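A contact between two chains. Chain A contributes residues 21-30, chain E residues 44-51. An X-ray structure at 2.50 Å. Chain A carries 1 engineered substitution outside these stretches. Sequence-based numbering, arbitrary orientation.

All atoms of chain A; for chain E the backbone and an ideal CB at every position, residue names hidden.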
# COMPACT_ATOMS: atom_id res chain seq x y z
N TYR A 21 19.47 -15.27 35.05
CA TYR A 21 18.71 -14.89 33.85
C TYR A 21 19.61 -14.16 32.85
O TYR A 21 19.61 -14.56 31.68
CB TYR A 21 17.45 -14.06 34.20
CG TYR A 21 16.27 -14.85 34.72
CD1 TYR A 21 16.46 -16.01 35.50
CD2 TYR A 21 14.96 -14.40 34.55
CE1 TYR A 21 15.39 -16.70 36.04
CE2 TYR A 21 13.87 -15.10 35.09
CZ TYR A 21 14.09 -16.25 35.83
OH TYR A 21 13.06 -16.98 36.34
N TYR A 22 20.41 -13.15 33.28
CA TYR A 22 21.30 -12.45 32.35
C TYR A 22 22.43 -13.33 31.84
O TYR A 22 22.88 -13.15 30.71
CB TYR A 22 21.75 -11.05 32.82
CG TYR A 22 22.97 -10.99 33.73
CD1 TYR A 22 24.25 -11.27 33.24
CD2 TYR A 22 22.87 -10.50 35.03
CE1 TYR A 22 25.37 -11.20 34.07
CE2 TYR A 22 23.99 -10.39 35.85
CZ TYR A 22 25.24 -10.73 35.36
OH TYR A 22 26.35 -10.63 36.16
N ASN A 23 22.91 -14.29 32.67
CA ASN A 23 23.95 -15.21 32.25
C ASN A 23 23.44 -16.18 31.19
O ASN A 23 24.17 -16.50 30.26
CB ASN A 23 24.60 -15.95 33.43
CG ASN A 23 25.58 -15.11 34.23
OD1 ASN A 23 25.46 -14.97 35.44
ND2 ASN A 23 26.61 -14.56 33.59
N ASN A 24 22.17 -16.60 31.28
CA ASN A 24 21.55 -17.50 30.32
C ASN A 24 21.28 -16.76 29.04
O ASN A 24 21.45 -17.33 27.96
CB ASN A 24 20.21 -18.02 30.86
CG ASN A 24 20.33 -19.09 31.92
OD1 ASN A 24 21.41 -19.54 32.27
ND2 ASN A 24 19.21 -19.51 32.48
N LEU A 25 20.86 -15.48 29.16
CA LEU A 25 20.56 -14.63 28.02
C LEU A 25 21.83 -14.29 27.26
O LEU A 25 21.86 -14.49 26.06
CB LEU A 25 19.79 -13.36 28.42
CG LEU A 25 18.33 -13.52 28.80
CD1 LEU A 25 17.85 -12.33 29.60
CD2 LEU A 25 17.46 -13.75 27.58
N GLU A 26 22.89 -13.85 27.96
CA GLU A 26 24.17 -13.53 27.32
C GLU A 26 24.76 -14.77 26.62
O GLU A 26 25.33 -14.63 25.55
CB GLU A 26 25.18 -13.09 28.38
CG GLU A 26 26.10 -11.99 27.94
CD GLU A 26 26.04 -10.90 28.98
OE1 GLU A 26 26.75 -11.01 30.01
OE2 GLU A 26 25.25 -9.95 28.80
N LEU A 27 24.65 -15.97 27.23
CA LEU A 27 25.17 -17.19 26.65
C LEU A 27 24.43 -17.55 25.37
O LEU A 27 25.08 -17.84 24.35
CB LEU A 27 25.14 -18.35 27.65
CG LEU A 27 25.44 -19.77 27.10
CD1 LEU A 27 26.86 -19.86 26.46
CD2 LEU A 27 25.27 -20.79 28.16
N LEU A 28 23.09 -17.54 25.43
CA LEU A 28 22.23 -17.89 24.33
C LEU A 28 22.31 -16.89 23.19
O LEU A 28 22.25 -17.31 22.04
CB LEU A 28 20.75 -18.08 24.79
CG LEU A 28 20.44 -19.26 25.74
CD1 LEU A 28 19.00 -19.23 26.14
CD2 LEU A 28 20.79 -20.63 25.11
N ALA A 29 22.43 -15.59 23.49
CA ALA A 29 22.46 -14.49 22.50
C ALA A 29 23.64 -14.58 21.54
O ALA A 29 23.55 -14.06 20.43
CB ALA A 29 22.44 -13.14 23.19
N LYS A 30 24.73 -15.24 21.97
CA LYS A 30 25.94 -15.41 21.18
C LYS A 30 25.74 -16.27 19.91
O LYS A 30 26.38 -16.00 18.90
CB LYS A 30 27.08 -15.93 22.05
CG LYS A 30 27.67 -14.84 22.94
CD LYS A 30 28.40 -15.41 24.13
CE LYS A 30 29.12 -14.38 24.95
NZ LYS A 30 29.55 -14.95 26.25
N UNK E 44 25.07 -2.19 26.03
CA UNK E 44 25.95 -3.06 25.25
C UNK E 44 25.64 -4.56 25.39
O UNK E 44 26.01 -5.33 24.49
CB UNK E 44 27.40 -2.81 25.67
N UNK E 45 25.02 -4.98 26.51
CA UNK E 45 24.80 -6.41 26.78
C UNK E 45 23.70 -6.62 27.77
O UNK E 45 23.25 -5.67 28.39
CB UNK E 45 26.08 -7.07 27.30
N UNK E 46 23.33 -7.90 27.99
CA UNK E 46 22.26 -8.31 28.91
C UNK E 46 22.54 -7.94 30.37
O UNK E 46 21.60 -7.62 31.10
CB UNK E 46 22.05 -9.82 28.81
N UNK E 47 23.83 -7.92 30.76
CA UNK E 47 24.32 -7.51 32.08
C UNK E 47 24.04 -6.01 32.27
O UNK E 47 23.46 -5.62 33.28
CB UNK E 47 25.81 -7.81 32.23
N UNK E 48 24.37 -5.19 31.26
CA UNK E 48 24.08 -3.75 31.27
C UNK E 48 22.56 -3.49 31.34
O UNK E 48 22.13 -2.63 32.11
CB UNK E 48 24.67 -3.09 30.02
N UNK E 49 21.75 -4.30 30.60
CA UNK E 49 20.29 -4.23 30.57
C UNK E 49 19.73 -4.45 31.99
O UNK E 49 18.92 -3.64 32.44
CB UNK E 49 19.72 -5.27 29.60
N UNK E 50 20.20 -5.50 32.68
CA UNK E 50 19.76 -5.85 34.04
C UNK E 50 20.24 -4.84 35.07
O UNK E 50 19.51 -4.57 36.03
CB UNK E 50 20.26 -7.24 34.42
N UNK E 51 21.44 -4.27 34.87
CA UNK E 51 22.04 -3.24 35.72
C UNK E 51 21.27 -1.95 35.59
O UNK E 51 20.97 -1.33 36.60
CB UNK E 51 23.51 -3.02 35.36

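The chain A helix runs at 149° to the helix of chain E, the axes 9.1 Å apart at closest approach.

Position 44 lies before the helix. Its ideal CB has nothing of chain A within 5.5 Å, so chain A sets little limit, and a polar residue would suit. It is Asn E44, which makes no contact.

Position 45 comes right before the helix. Its CB points toward chain A, and the ideal CB is 3.4 Å from Glu A26 OE2. A small residue fits beside the carboxylate. At an N-cap, Ser, Thr or Asn would be usual; the nearby negative charge counts against Asp. It is Ser E45. Ser E45 OG donates within chain E to a side-chain acceptor at position 48.

Position 46 opens the helix and points at chain A. The ideal CB is 3.2 Å from Glu A26 OE2, which is tight, and 4.2 Å from Leu A25 CB. Leu A25 and Ala A29 offer an apolar strip, so a large apolar or aromatic side chain suits. It is Trp E46. Leu A25 CB sits over the face of its five-membered ring, 3.7 Å from Trp E46 CG. Ala A29 CB lies at the ring edge, 4.3 Å from Trp E46 NE1. The backbone N of Trp E46 is 2.9 Å from Glu A26 OE2.

Position 47 points sideways. The ideal CB is 3.9 Å from Tyr A22 CE1 and 4.0 Å from Glu A26 OE1. A long chain with aliphatic carbons could cover the tyrosine ring; Lys, Arg, Gln or Met would serve. It is Lys E47. Its CG lies over one face of the ring, 3.7 Å from Tyr A22 CZ, while its amine donates to position 51. Lys E47 N donates to Glu A26 OE2 at 3.2 Å.

Position 48 points away from chain A, so many residues would do. It is Asp E48; Ser E45 OG donates to Asp E48 OD2, 2.7 Å away.

Position 49 points sideways, with nothing of chain A within 5.5 Å of the ideal CB, so most helix-compatible residues would suit. It is Val E49, without contact.

Position 50 points toward chain A, its ideal CB 4.2 Å from Tyr A22 CD2. Carbons of Tyr A21, Tyr A22 and Leu A25 invite an aromatic or large aliphatic residue. It is Phe E50. Tyr A22 CB sits over its face, 3.8 Å from Phe E50 CD2, and the Tyr A22 ring turns its edge to that face. Tyr A21 CB is 3.7 Å from Phe E50 CE2.

Position 51 points sideways, with nothing of chain A within 5.5 Å of the ideal CB. Many residues would suit, a long polar one among them. It is Gln E51. Lys E47 NZ donates to Gln E51 OE1, 2.9 Å away. A water bonds to Tyr A22 OH and weakly to Gln E51 OE1.

Chain E 44-51: NSWKDVFQ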
# COMPACT_ATOMS: atom_id res chain seq x y z
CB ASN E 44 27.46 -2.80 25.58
CG ASN E 44 27.94 -1.35 25.59
OD1 ASN E 44 28.81 -0.98 26.38
ND2 ASN E 44 27.43 -0.50 24.71
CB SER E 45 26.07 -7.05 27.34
OG SER E 45 26.41 -6.47 28.59
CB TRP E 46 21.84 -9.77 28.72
CG TRP E 46 20.88 -9.97 27.59
CD1 TRP E 46 21.12 -10.59 26.40
CD2 TRP E 46 19.51 -9.54 27.56
NE1 TRP E 46 19.97 -10.60 25.64
CE2 TRP E 46 18.97 -9.93 26.32
CE3 TRP E 46 18.67 -8.88 28.48
CZ2 TRP E 46 17.64 -9.67 25.96
CZ3 TRP E 46 17.35 -8.63 28.13
CH2 TRP E 46 16.84 -9.05 26.90
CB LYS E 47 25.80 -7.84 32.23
CG LYS E 47 26.33 -7.63 33.65
CD LYS E 47 27.78 -8.04 33.71
CE LYS E 47 28.48 -7.54 34.95
NZ LYS E 47 28.82 -6.10 34.84
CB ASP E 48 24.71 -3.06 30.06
CG ASP E 48 26.21 -3.22 29.97
OD1 ASP E 48 26.92 -2.74 30.87
OD2 ASP E 48 26.68 -3.81 28.98
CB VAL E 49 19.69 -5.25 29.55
CG1 VAL E 49 18.20 -5.51 29.80
CG2 VAL E 49 19.94 -4.82 28.11
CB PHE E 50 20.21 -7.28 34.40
CG PHE E 50 19.24 -8.38 34.00
CD1 PHE E 50 18.67 -8.42 32.72
CD2 PHE E 50 18.98 -9.44 34.87
CE1 PHE E 50 17.79 -9.45 32.36
CE2 PHE E 50 18.10 -10.46 34.49
CZ PHE E 50 17.50 -10.45 33.25
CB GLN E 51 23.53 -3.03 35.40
CG GLN E 51 24.43 -3.87 36.32
CD GLN E 51 25.89 -4.04 35.92
OE1 GLN E 51 26.49 -5.08 36.20
NE2 GLN E 51 26.51 -3.01 35.33
O HOH W 1 26.11 -8.20 37.24
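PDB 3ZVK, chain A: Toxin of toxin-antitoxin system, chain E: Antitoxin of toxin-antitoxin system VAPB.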